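IMC sub-compartment protein ISP3 (Toxoplasma gondii, PDB 4CHJ) belongs to a family of inner membrane complex sub-compartment proteins critical for parasite replication and adopts a pleckstrin homology fold, though its own molecular activity is not established. Local coordinates at residues Asn40-Glu43 and Thr47-Val50; Asn69-Thr74 and Gln135-Phe140; Lys78-Gln83 and Arg122-Ser127; Asp85-Val90 and Ser139-Glu144. One frame throughout, in Å; residues are numbered along the deposited sequence.

Contact 1: residues Asn40-Glu43 and Thr47-Val50; sequences NRYE and TMEV
Tyr42, near the end of helix 32-44, reaches across to the start of strand 46-51 and gives its phenol hydrogen to the backbone oxygen of Thr47, with OH 2.8 Å from O. Tyr42 CA and Thr47 CA are 8.1 Å apart, so it is the length of the aromatic side chain that closes the gap. Its CG stands beside the backbone N and anti to the carbonyl carbon (chi1 -78°), a setting that swings the ring off the helix and sends the hydroxyl to the strand. Seen from the acceptor, the bond is bent: the hydroxyl sits above the carbonyl plane of Thr47, 40° out of it, with a C=O...OH angle of 140°. Seen from the ring, that same oxygen lies at the edge, close to the ring plane.

Met48 adds the apolar part. Its CB starts toward the helix, and CG approaches Tyr42 CE1 obliquely at 4.2 Å; bends at chi2 and chi3 then carry the thioether away into the interior, SD against Leu73 and CE against Phe126. Thr47, by contrast, turns its own side chain away and offers backbone alone.

Next door, Arg41 forms salt bridges with Asp46, the first residue of the strand, and with Asp133 near the start of helix 131-149, and the Tyr42 ring also meets Trp38. Hydroxyl hydrogen bond and apolar touch together tie the end of helix 32-44 to strand 46-51, the next element in the chain and the first strand of the seven-stranded antiparallel sheet of the pleckstrin homology fold.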
loop_
_atom_site.group_PDB
_atom_site.type_symbol
_atom_site.label_atom_id
_atom_site.label_comp_id
_atom_site.label_asym_id
_atom_site.label_seq_id
_atom_site.Cartn_x
_atom_site.Cartn_y
_atom_site.Cartn_z
ATOM N N ASN A 40 9.074 -6.836 -8.763
ATOM C CA ASN A 40 8.944 -7.460 -10.081
ATOM C C ASN A 40 7.560 -7.976 -10.342
ATOM O O ASN A 40 6.994 -7.728 -11.401
ATOM C CB ASN A 40 9.933 -8.619 -10.231
ATOM C CG ASN A 40 11.298 -8.151 -10.691
ATOM O OD1 ASN A 40 11.410 -7.313 -11.606
ATOM N ND2 ASN A 40 12.349 -8.652 -10.041
ATOM N N ARG A 41 7.031 -8.728 -9.381
ATOM C CA ARG A 41 5.638 -9.188 -9.427
ATOM C C ARG A 41 4.592 -8.112 -9.689
ATOM O O ARG A 41 3.719 -8.277 -10.560
ATOM C CB ARG A 41 5.294 -9.903 -8.144
ATOM C CG ARG A 41 5.860 -11.290 -8.133
ATOM C CD ARG A 41 5.243 -12.127 -7.058
ATOM N NE ARG A 41 5.818 -11.809 -5.760
ATOM C CZ ARG A 41 5.117 -11.422 -4.702
ATOM N NH1 ARG A 41 3.795 -11.286 -4.774
ATOM N NH2 ARG A 41 5.743 -11.207 -3.555
ATOM N N TYR A 42 4.665 -7.014 -8.946
ATOM C CA TYR A 42 3.604 -5.994 -9.014
ATOM C C TYR A 42 3.797 -5.018 -10.167
ATOM O O TYR A 42 2.826 -4.442 -10.673
ATOM C CB TYR A 42 3.456 -5.278 -7.663
ATOM C CG TYR A 42 2.675 -6.146 -6.683
ATOM C CD1 TYR A 42 1.284 -6.257 -6.783
ATOM C CD2 TYR A 42 3.330 -6.957 -5.756
ATOM C CE1 TYR A 42 0.568 -7.102 -5.947
ATOM C CE2 TYR A 42 2.616 -7.803 -4.909
ATOM C CZ TYR A 42 1.235 -7.872 -5.015
ATOM O OH TYR A 42 0.527 -8.700 -4.180
ATOM N N GLU A 43 5.039 -4.870 -10.623
ATOM C CA GLU A 43 5.298 -4.212 -11.906
ATOM C C GLU A 43 4.670 -5.021 -13.041
ATOM O O GLU A 43 4.125 -4.454 -13.999
ATOM C CB GLU A 43 6.805 -4.049 -12.137
ATOM C CG GLU A 43 7.399 -2.833 -11.435
ATOM C CD GLU A 43 8.909 -2.687 -11.632
ATOM O OE1 GLU A 43 9.599 -3.713 -11.851
ATOM O OE2 GLU A 43 9.406 -1.536 -11.538
ATOM N N THR A 47 -1.890 -9.809 -7.470
ATOM C CA THR A 47 -3.179 -9.796 -6.812
ATOM C C THR A 47 -3.028 -9.283 -5.373
ATOM O O THR A 47 -2.029 -9.589 -4.702
ATOM C CB THR A 47 -3.790 -11.223 -6.819
ATOM O OG1 THR A 47 -4.477 -11.448 -8.061
ATOM C CG2 THR A 47 -4.762 -11.420 -5.674
ATOM N N MET A 48 -3.978 -8.437 -4.950
ATOM C CA MET A 48 -4.147 -8.051 -3.544
ATOM C C MET A 48 -5.631 -7.745 -3.274
ATOM O O MET A 48 -6.490 -8.016 -4.123
ATOM C CB MET A 48 -3.278 -6.843 -3.221
ATOM C CG MET A 48 -3.120 -5.888 -4.393
ATOM S SD MET A 48 -4.661 -5.035 -4.795
ATOM C CE MET A 48 -4.838 -4.038 -3.309
ATOM N N GLU A 49 -5.932 -7.233 -2.083
ATOM C CA GLU A 49 -7.311 -6.860 -1.721
ATOM C C GLU A 49 -7.397 -5.420 -1.275
ATOM O O GLU A 49 -6.576 -4.958 -0.486
ATOM C CB GLU A 49 -7.812 -7.718 -0.568
ATOM C CG GLU A 49 -8.145 -9.136 -0.931
ATOM C CD GLU A 49 -8.417 -9.971 0.296
ATOM O OE1 GLU A 49 -8.186 -9.471 1.425
ATOM O OE2 GLU A 49 -8.883 -11.117 0.135
ATOM N N VAL A 50 -8.464 -4.749 -1.685
ATOM C CA VAL A 50 -8.762 -3.420 -1.187
ATOM C C VAL A 50 -9.834 -3.510 -0.108
ATOM O O VAL A 50 -10.923 -4.018 -0.347
ATOM C CB VAL A 50 -9.277 -2.512 -2.311
ATOM C CG1 VAL A 50 -9.737 -1.177 -1.753
ATOM C CG2 VAL A 50 -8.203 -2.319 -3.366
#

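Contact 2: residues Asn69-Thr74 and Gln135-Phe140; sequences NFMNLT and QCFVSF
Strand 70-75 and helix 131-149 stand well apart here, with Met71 CA and Phe140 CA, the closest pair, 11.5 Å from each other, so long side chains have to span the space. Met71 does most of it. CG lies between the backbone N and the carbonyl carbon (chi1 77°), and the chain beyond is extended, which pushes the thioether straight at the helix. It meets Phe137 at about a right angle and from the rim: SD is 5.4 Å from the ring centroid and 89° off the ring normal, an edge-on Met-aromatic contact. The methyl continues along that rim, CE lying 4.1 Å from Phe137 CZ.

This is the interior of the pleckstrin homology fold, where the C-terminal helix covers one open end of the bent sheet and feeds its aromatic residues inward. Phe140, one turn further on, also presents an edge, its CE2 4.4 Å from Met71 SD. Behind these rings the packing carries on: Phe137 meets Phe126 and Phe128, and Phe140 rests on Ile64 and Phe35. At the start of the strand a G1 beta bulge sets Asn69 and Phe70 opposite the single residue Asp65, and Asn69 ND2 is hydrogen-bonded to Asp85 OD1.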
loop_
_atom_site.group_PDB
_atom_site.type_symbol
_atom_site.label_atom_id
_atom_site.label_comp_id
_atom_site.label_asym_id
_atom_site.label_seq_id
_atom_site.Cartn_x
_atom_site.Cartn_y
_atom_site.Cartn_z
ATOM N N ASN A 69 4.790 6.983 -13.007
ATOM C CA ASN A 69 4.338 7.380 -11.679
ATOM C C ASN A 69 2.841 7.150 -11.442
ATOM O O ASN A 69 2.141 8.005 -10.873
ATOM C CB ASN A 69 4.738 8.836 -11.385
ATOM C CG ASN A 69 5.545 8.975 -10.089
ATOM O OD1 ASN A 69 6.461 8.178 -9.809
ATOM N ND2 ASN A 69 5.216 9.998 -9.295
ATOM N N PHE A 70 2.360 5.975 -11.843
ATOM C CA PHE A 70 1.023 5.541 -11.458
ATOM C C PHE A 70 0.983 4.084 -11.042
ATOM O O PHE A 70 1.857 3.287 -11.370
ATOM C CB PHE A 70 -0.004 5.804 -12.570
ATOM C CG PHE A 70 0.090 4.849 -13.733
ATOM C CD1 PHE A 70 -0.434 3.557 -13.645
ATOM C CD2 PHE A 70 0.663 5.253 -14.935
ATOM C CE1 PHE A 70 -0.360 2.686 -14.727
ATOM C CE2 PHE A 70 0.730 4.385 -16.018
ATOM C CZ PHE A 70 0.227 3.101 -15.911
ATOM N N MET A 71 0.008 3.746 -10.220
ATOM C CA MET A 71 -0.272 2.359 -9.932
ATOM C C MET A 71 -1.741 2.136 -10.171
ATOM O O MET A 71 -2.569 2.928 -9.759
ATOM C CB MET A 71 0.173 1.951 -8.532
ATOM C CG MET A 71 -0.709 2.390 -7.391
ATOM S SD MET A 71 0.064 1.913 -5.842
ATOM C CE MET A 71 -0.877 2.873 -4.673
ATOM N N ASN A 72 -2.057 1.063 -10.873
ATOM C CA ASN A 72 -3.407 0.847 -11.332
ATOM C C ASN A 72 -4.069 -0.298 -10.633
ATOM O O ASN A 72 -3.529 -1.388 -10.565
ATOM C CB ASN A 72 -3.409 0.571 -12.825
ATOM C CG ASN A 72 -3.686 1.805 -13.635
ATOM O OD1 ASN A 72 -2.912 2.756 -13.617
ATOM N ND2 ASN A 72 -4.801 1.801 -14.349
ATOM N N LEU A 73 -5.265 -0.047 -10.131
ATOM C CA LEU A 73 -6.053 -1.094 -9.538
ATOM C C LEU A 73 -6.988 -1.571 -10.615
ATOM O O LEU A 73 -7.711 -0.784 -11.212
ATOM C CB LEU A 73 -6.868 -0.554 -8.372
ATOM C CG LEU A 73 -6.206 -0.654 -7.007
ATOM C CD1 LEU A 73 -5.871 -2.101 -6.704
ATOM C CD2 LEU A 73 -4.951 0.197 -7.000
ATOM N N THR A 74 -6.968 -2.867 -10.871
ATOM C CA THR A 74 -7.908 -3.440 -11.809
ATOM C C THR A 74 -8.855 -4.347 -11.081
ATOM O O THR A 74 -8.433 -5.272 -10.382
ATOM C CB THR A 74 -7.206 -4.222 -12.919
ATOM O OG1 THR A 74 -6.383 -3.322 -13.673
ATOM C CG2 THR A 74 -8.235 -4.867 -13.845
ATOM N N GLN A 135 4.995 -5.395 3.982
ATOM C CA GLN A 135 6.127 -4.593 4.405
ATOM C C GLN A 135 6.921 -4.050 3.220
ATOM O O GLN A 135 7.467 -2.952 3.301
ATOM C CB GLN A 135 7.012 -5.399 5.346
ATOM C CG GLN A 135 6.255 -5.869 6.579
ATOM C CD GLN A 135 7.157 -6.347 7.694
ATOM O OE1 GLN A 135 8.287 -6.774 7.462
ATOM N NE2 GLN A 135 6.637 -6.321 8.914
ATOM N N CYS A 136 6.892 -4.756 2.096
ATOM C CA CYS A 136 7.436 -4.223 0.842
ATOM C C CYS A 136 6.626 -3.068 0.295
ATOM O O CYS A 136 7.179 -2.110 -0.260
ATOM C CB CYS A 136 7.511 -5.316 -0.224
ATOM S SG CYS A 136 8.761 -6.566 0.135
ATOM N N PHE A 137 5.306 -3.178 0.365
ATOM C CA PHE A 137 4.462 -2.123 -0.165
ATOM C C PHE A 137 4.681 -0.893 0.699
ATOM O O PHE A 137 4.870 0.221 0.193
ATOM C CB PHE A 137 3.025 -2.579 -0.161
ATOM C CG PHE A 137 2.075 -1.582 -0.707
ATOM C CD1 PHE A 137 2.126 -1.211 -2.022
ATOM C CD2 PHE A 137 1.099 -1.019 0.110
ATOM C CE1 PHE A 137 1.247 -0.275 -2.522
ATOM C CE2 PHE A 137 0.204 -0.098 -0.394
ATOM C CZ PHE A 137 0.274 0.265 -1.710
ATOM N N VAL A 138 4.842 -1.119 1.997
ATOM C CA VAL A 138 5.174 -0.032 2.912
ATOM C C VAL A 138 6.486 0.701 2.488
ATOM O O VAL A 138 6.544 1.947 2.444
ATOM C CB VAL A 138 5.249 -0.527 4.390
ATOM C CG1 VAL A 138 5.784 0.569 5.306
ATOM C CG2 VAL A 138 3.875 -0.947 4.894
ATOM N N SER A 139 7.507 -0.063 2.125
ATOM C CA SER A 139 8.796 0.518 1.739
ATOM C C SER A 139 8.690 1.206 0.404
ATOM O O SER A 139 9.268 2.265 0.205
ATOM C CB SER A 139 9.869 -0.553 1.691
ATOM O OG SER A 139 10.240 -0.904 3.008
ATOM N N PHE A 140 7.927 0.619 -0.508
ATOM C CA PHE A 140 7.718 1.238 -1.802
ATOM C C PHE A 140 7.007 2.575 -1.630
ATOM O O PHE A 140 7.381 3.570 -2.240
ATOM C CB PHE A 140 6.899 0.306 -2.696
ATOM C CG PHE A 140 6.297 0.982 -3.888
ATOM C CD1 PHE A 140 7.099 1.537 -4.862
ATOM C CD2 PHE A 140 4.926 1.069 -4.029
ATOM C CE1 PHE A 140 6.549 2.163 -5.960
ATOM C CE2 PHE A 140 4.365 1.692 -5.124
ATOM C CZ PHE A 140 5.179 2.241 -6.091
#

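Contact 3: residues Lys78-Gln83 and Arg122-Ser127; sequences KVRPIQ and RAIAFS
Ile82 CD1 makes the apolar contacts between strands 78-83 and 123-127, lying 4.1 Å from Phe126 CZ and 4.5 Å from Ile124 CD1. The strands are not sheet neighbours: they belong to the two halves of the bent antiparallel sheet of the pleckstrin homology fold and face each other across its interior. Their local axes pass 12.3 Å apart at 111°, close to the orthogonal packing expected of this fold, and side chains alone fill the distance. Ile82 and Phe126 approach from opposite directions, with the isoleucine methyl coming obliquely to the end of the ring.

What sets these groups in place lies in the strands alongside. Backbone hydrogen bonds to Met71 and Leu73 hold Ile82 and Arg80 on strand 70-75, while Ile124 and Phe126 are hydrogen-bonded to Phe115 and Val113 respectively. Leu117 touches both isoleucines, and the Phe126 ring makes an edge-to-face contact with Phe115.

Toward the outside the apolar interior gives way to Arg80, an exposed residue. Its CG is anti to the backbone N (chi1 -178°), directing the chain toward the opposing strand, and a bend at chi3 turns the guanidinium so that an edge faces Ile124, with NH2 4.1 Å from CG2.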
loop_
_atom_site.group_PDB
_atom_site.type_symbol
_atom_site.label_atom_id
_atom_site.label_comp_id
_atom_site.label_asym_id
_atom_site.label_seq_id
_atom_site.Cartn_x
_atom_site.Cartn_y
_atom_site.Cartn_z
ATOM N N LYS A 78 -12.286 -2.609 -14.492
ATOM C CA LYS A 78 -12.376 -1.225 -14.076
ATOM C C LYS A 78 -11.059 -0.912 -13.413
ATOM O O LYS A 78 -10.586 -1.678 -12.582
ATOM C CB LYS A 78 -13.540 -1.022 -13.093
ATOM C CG LYS A 78 -13.372 0.138 -12.118
ATOM C CD LYS A 78 -14.622 0.374 -11.289
ATOM C CE LYS A 78 -14.948 -0.826 -10.416
ATOM N NZ LYS A 78 -16.187 -1.526 -10.854
ATOM N N VAL A 79 -10.451 0.198 -13.796
ATOM C CA VAL A 79 -9.180 0.544 -13.212
ATOM C C VAL A 79 -9.196 1.866 -12.458
ATOM O O VAL A 79 -9.263 2.930 -13.058
ATOM C CB VAL A 79 -8.118 0.604 -14.313
ATOM C CG1 VAL A 79 -8.029 -0.740 -15.015
ATOM C CG2 VAL A 79 -8.479 1.675 -15.320
ATOM N N ARG A 80 -9.064 1.798 -11.140
ATOM C CA ARG A 80 -8.764 2.984 -10.361
ATOM C C ARG A 80 -7.241 3.239 -10.399
ATOM O O ARG A 80 -6.460 2.446 -9.894
ATOM C CB ARG A 80 -9.303 2.867 -8.921
ATOM C CG ARG A 80 -9.053 4.116 -8.048
ATOM C CD ARG A 80 -10.123 4.349 -6.957
ATOM N NE ARG A 80 -9.719 3.821 -5.636
ATOM C CZ ARG A 80 -10.548 3.280 -4.728
ATOM N NH1 ARG A 80 -11.856 3.206 -4.949
ATOM N NH2 ARG A 80 -10.063 2.802 -3.586
ATOM N N PRO A 81 -6.820 4.314 -11.084
ATOM C CA PRO A 81 -5.422 4.674 -11.149
ATOM C C PRO A 81 -5.047 5.636 -10.051
ATOM O O PRO A 81 -5.760 6.608 -9.801
ATOM C CB PRO A 81 -5.292 5.381 -12.516
ATOM C CG PRO A 81 -6.662 5.363 -13.134
ATOM C CD PRO A 81 -7.616 5.132 -12.012
ATOM N N ILE A 82 -3.906 5.388 -9.443
ATOM C CA ILE A 82 -3.434 6.191 -8.363
ATOM C C ILE A 82 -2.113 6.750 -8.803
ATOM O O ILE A 82 -1.266 6.026 -9.284
ATOM C CB ILE A 82 -3.247 5.352 -7.079
ATOM C CG1 ILE A 82 -4.480 4.471 -6.829
ATOM C CG2 ILE A 82 -2.978 6.257 -5.884
ATOM C CD1 ILE A 82 -4.407 3.628 -5.571
ATOM N N GLN A 83 -1.943 8.049 -8.616
ATOM C CA GLN A 83 -0.685 8.700 -8.910
ATOM C C GLN A 83 0.257 8.562 -7.734
ATOM O O GLN A 83 -0.104 8.850 -6.604
ATOM C CB GLN A 83 -0.912 10.175 -9.218
ATOM C CG GLN A 83 -2.050 10.427 -10.185
ATOM C CD GLN A 83 -1.562 10.654 -11.594
ATOM O OE1 GLN A 83 -0.802 11.583 -11.856
ATOM N NE2 GLN A 83 -1.992 9.802 -12.511
ATOM N N ARG A 122 -8.315 11.208 1.252
ATOM C CA ARG A 122 -8.836 9.904 1.660
ATOM C C ARG A 122 -7.795 8.839 2.016
ATOM O O ARG A 122 -6.654 8.882 1.565
ATOM C CB ARG A 122 -9.813 9.363 0.620
ATOM C CG ARG A 122 -11.045 10.226 0.461
ATOM C CD ARG A 122 -12.255 9.426 0.030
ATOM N NE ARG A 122 -13.039 8.973 1.172
ATOM C CZ ARG A 122 -14.364 8.903 1.180
ATOM N NH1 ARG A 122 -15.049 9.265 0.110
ATOM N NH2 ARG A 122 -15.001 8.474 2.258
ATOM N N ALA A 123 -8.226 7.875 2.818
ATOM C CA ALA A 123 -7.386 6.777 3.266
ATOM C C ALA A 123 -7.832 5.471 2.634
ATOM O O ALA A 123 -9.015 5.191 2.545
ATOM C CB ALA A 123 -7.415 6.668 4.775
ATOM N N ILE A 124 -6.872 4.687 2.172
ATOM C CA ILE A 124 -7.169 3.460 1.464
ATOM C C ILE A 124 -6.412 2.372 2.152
ATOM O O ILE A 124 -5.318 2.605 2.654
ATOM C CB ILE A 124 -6.694 3.536 0.013
ATOM C CG1 ILE A 124 -7.180 4.865 -0.615
ATOM C CG2 ILE A 124 -7.186 2.316 -0.764
ATOM C CD1 ILE A 124 -6.681 5.116 -2.021
ATOM N N ALA A 125 -6.990 1.187 2.200
ATOM C CA ALA A 125 -6.314 0.070 2.796
ATOM C C ALA A 125 -6.201 -1.035 1.780
ATOM O O ALA A 125 -7.221 -1.437 1.171
ATOM C CB ALA A 125 -7.057 -0.415 4.030
ATOM N N PHE A 126 -4.949 -1.484 1.569
ATOM C CA PHE A 126 -4.636 -2.713 0.824
ATOM C C PHE A 126 -4.239 -3.816 1.811
ATOM O O PHE A 126 -3.529 -3.567 2.767
ATOM C CB PHE A 126 -3.453 -2.467 -0.126
ATOM C CG PHE A 126 -3.774 -1.566 -1.294
ATOM C CD1 PHE A 126 -5.075 -1.123 -1.532
ATOM C CD2 PHE A 126 -2.778 -1.180 -2.168
ATOM C CE1 PHE A 126 -5.361 -0.313 -2.616
ATOM C CE2 PHE A 126 -3.061 -0.383 -3.259
ATOM C CZ PHE A 126 -4.360 0.048 -3.485
ATOM N N SER A 127 -4.713 -5.023 1.552
ATOM C CA SER A 127 -4.317 -6.200 2.282
ATOM C C SER A 127 -3.540 -7.143 1.349
ATOM O O SER A 127 -3.978 -7.436 0.226
ATOM C CB SER A 127 -5.543 -6.919 2.827
ATOM O OG SER A 127 -5.152 -8.048 3.591
#

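Contact 4: residues Asp85-Val90 and Ser139-Glu144; sequences DDIAAV and SFLDDE
In Leu141, chi1 of -74° sets CG beside the backbone N and aims the branch at strand 87-91, where its two methyls each find a partner. Val90 answers with CG2, 4.0 Å from Leu141 CD1. Ile87 folds its CG1 branch back at chi2 (-87°) and crosses Leu141 at about a right angle, CD1 lying 4.2 Å from Leu141 CD2. The leucine is thus held between the two strand residues. Backbones are close at this place, with 6.7 Å between Val90 CA and Leu141 CA.

At the less buried margin the carboxylate of Asp142 comes alongside Val90, OD2 to CG1 4.2 Å, a plain van der Waals touch. Between the two residues that turn toward the helix, a classic beta bulge pairs Ala88 and Ala89 with the one residue Arg116.

The local axes of helix segment 139-144 and strand segment 87-90 come within 8.4 Å, with 135° between their N-to-C directions, the helix covering this edge strand of the pleckstrin homology sheet. Phe115 of strand 113-117 packs against both Ile87 and Leu141, Val138 and Ile145 extend the helix side of the contact, and Asn148 ND2 is hydrogen-bonded to Ile87 O.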
loop_
_atom_site.group_PDB
_atom_site.type_symbol
_atom_site.label_atom_id
_atom_site.label_comp_id
_atom_site.label_asym_id
_atom_site.label_seq_id
_atom_site.Cartn_x
_atom_site.Cartn_y
_atom_site.Cartn_z
ATOM N N ASP A 85 2.741 10.324 -7.185
ATOM C CA ASP A 85 2.962 11.686 -6.736
ATOM C C ASP A 85 1.922 12.021 -5.683
ATOM O O ASP A 85 2.194 12.732 -4.723
ATOM C CB ASP A 85 2.876 12.667 -7.911
ATOM C CG ASP A 85 1.956 12.183 -9.021
ATOM O OD1 ASP A 85 2.310 11.203 -9.709
ATOM O OD2 ASP A 85 0.880 12.786 -9.207
ATOM N N ASP A 86 0.715 11.516 -5.895
ATOM C CA ASP A 86 -0.403 11.759 -4.989
ATOM C C ASP A 86 -0.215 11.254 -3.556
ATOM O O ASP A 86 -0.703 11.871 -2.620
ATOM C CB ASP A 86 -1.711 11.222 -5.572
ATOM C CG ASP A 86 -2.908 12.053 -5.162
ATOM O OD1 ASP A 86 -2.713 13.209 -4.738
ATOM O OD2 ASP A 86 -4.045 11.553 -5.262
ATOM N N ILE A 87 0.505 10.149 -3.381
ATOM C CA ILE A 87 0.571 9.503 -2.075
ATOM C C ILE A 87 1.162 10.448 -1.047
ATOM O O ILE A 87 2.230 11.002 -1.251
ATOM C CB ILE A 87 1.479 8.262 -2.126
ATOM C CG1 ILE A 87 1.209 7.441 -3.389
ATOM C CG2 ILE A 87 1.320 7.427 -0.869
ATOM C CD1 ILE A 87 0.097 6.428 -3.248
ATOM N N ALA A 88 0.475 10.602 0.079
ATOM C CA ALA A 88 0.916 11.541 1.101
ATOM C C ALA A 88 1.367 10.884 2.399
ATOM O O ALA A 88 2.216 11.415 3.106
ATOM C CB ALA A 88 -0.182 12.554 1.381
ATOM N N ALA A 89 0.789 9.734 2.714
ATOM C CA ALA A 89 1.115 9.053 3.955
ATOM C C ALA A 89 0.954 7.547 3.860
ATOM O O ALA A 89 0.185 7.043 3.053
ATOM C CB ALA A 89 0.272 9.600 5.093
ATOM N N VAL A 90 1.682 6.843 4.714
ATOM C CA VAL A 90 1.564 5.411 4.849
ATOM C C VAL A 90 1.227 5.123 6.298
ATOM O O VAL A 90 1.850 5.664 7.199
ATOM C CB VAL A 90 2.869 4.704 4.451
ATOM C CG1 VAL A 90 4.022 5.208 5.292
ATOM C CG2 VAL A 90 2.725 3.201 4.572
ATOM N N SER A 139 7.507 -0.063 2.125
ATOM C CA SER A 139 8.796 0.518 1.739
ATOM C C SER A 139 8.690 1.206 0.404
ATOM O O SER A 139 9.268 2.265 0.205
ATOM C CB SER A 139 9.869 -0.553 1.691
ATOM O OG SER A 139 10.240 -0.904 3.008
ATOM N N PHE A 140 7.927 0.619 -0.508
ATOM C CA PHE A 140 7.718 1.238 -1.802
ATOM C C PHE A 140 7.007 2.575 -1.630
ATOM O O PHE A 140 7.381 3.570 -2.240
ATOM C CB PHE A 140 6.899 0.306 -2.696
ATOM C CG PHE A 140 6.297 0.982 -3.888
ATOM C CD1 PHE A 140 7.099 1.537 -4.862
ATOM C CD2 PHE A 140 4.926 1.069 -4.029
ATOM C CE1 PHE A 140 6.549 2.163 -5.960
ATOM C CE2 PHE A 140 4.365 1.692 -5.124
ATOM C CZ PHE A 140 5.179 2.241 -6.091
ATOM N N LEU A 141 5.994 2.593 -0.772
ATOM C CA LEU A 141 5.237 3.805 -0.498
ATOM C C LEU A 141 6.128 4.855 0.138
ATOM O O LEU A 141 6.019 6.037 -0.159
ATOM C CB LEU A 141 4.041 3.508 0.406
ATOM C CG LEU A 141 2.861 2.790 -0.243
ATOM C CD1 LEU A 141 1.669 2.763 0.697
ATOM C CD2 LEU A 141 2.493 3.449 -1.560
ATOM N N ASP A 142 7.009 4.413 1.023
ATOM C CA ASP A 142 7.893 5.320 1.727
ATOM C C ASP A 142 8.803 6.052 0.755
ATOM O O ASP A 142 9.029 7.249 0.893
ATOM C CB ASP A 142 8.742 4.548 2.730
ATOM C CG ASP A 142 8.622 5.091 4.130
ATOM O OD1 ASP A 142 9.009 6.257 4.348
ATOM O OD2 ASP A 142 8.144 4.353 5.014
ATOM N N ASP A 143 9.320 5.333 -0.234
ATOM C CA ASP A 143 10.188 5.941 -1.229
ATOM C C ASP A 143 9.457 6.995 -2.045
ATOM O O ASP A 143 9.998 8.059 -2.322
ATOM C CB ASP A 143 10.760 4.874 -2.161
ATOM C CG ASP A 143 11.674 3.913 -1.446
ATOM O OD1 ASP A 143 12.259 4.302 -0.419
ATOM O OD2 ASP A 143 11.808 2.764 -1.910
ATOM N N GLU A 144 8.221 6.694 -2.421
ATOM C CA GLU A 144 7.424 7.599 -3.244
ATOM C C GLU A 144 7.113 8.864 -2.494
ATOM O O GLU A 144 7.189 9.947 -3.039
ATOM C CB GLU A 144 6.131 6.922 -3.654
ATOM C CG GLU A 144 6.371 5.734 -4.558
ATOM C CD GLU A 144 7.173 6.109 -5.803
ATOM O OE1 GLU A 144 7.061 7.280 -6.248
ATOM O OE2 GLU A 144 7.907 5.230 -6.336
#

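All four contacts reach one interior. Contacts 2 and 4 share the helix residues Ser139 and Phe140, with centres 8 Å apart, and meet again where Met71 CE lies 4.0 Å from Ile87 CD1. Contact 3 reaches contact 2 through neighbouring strands, Met71 N hydrogen-bonded to Ile82 O at 2.8 Å, and reaches contact 4 through Ile82 CG2, 4.1 Å from Ile87 CD1. Contact 1 joins through Met48, whose SD lies 3.7 Å from Leu73 CD1 of contact 2 and whose CE lies 3.4 Å from Phe126 CG of contact 3; it does not touch contact 4, whose centre is 16 Å away. Along the chain, contact 3 is nested within the loop closed by contact 2, whereas contacts 3 and 4 interleave.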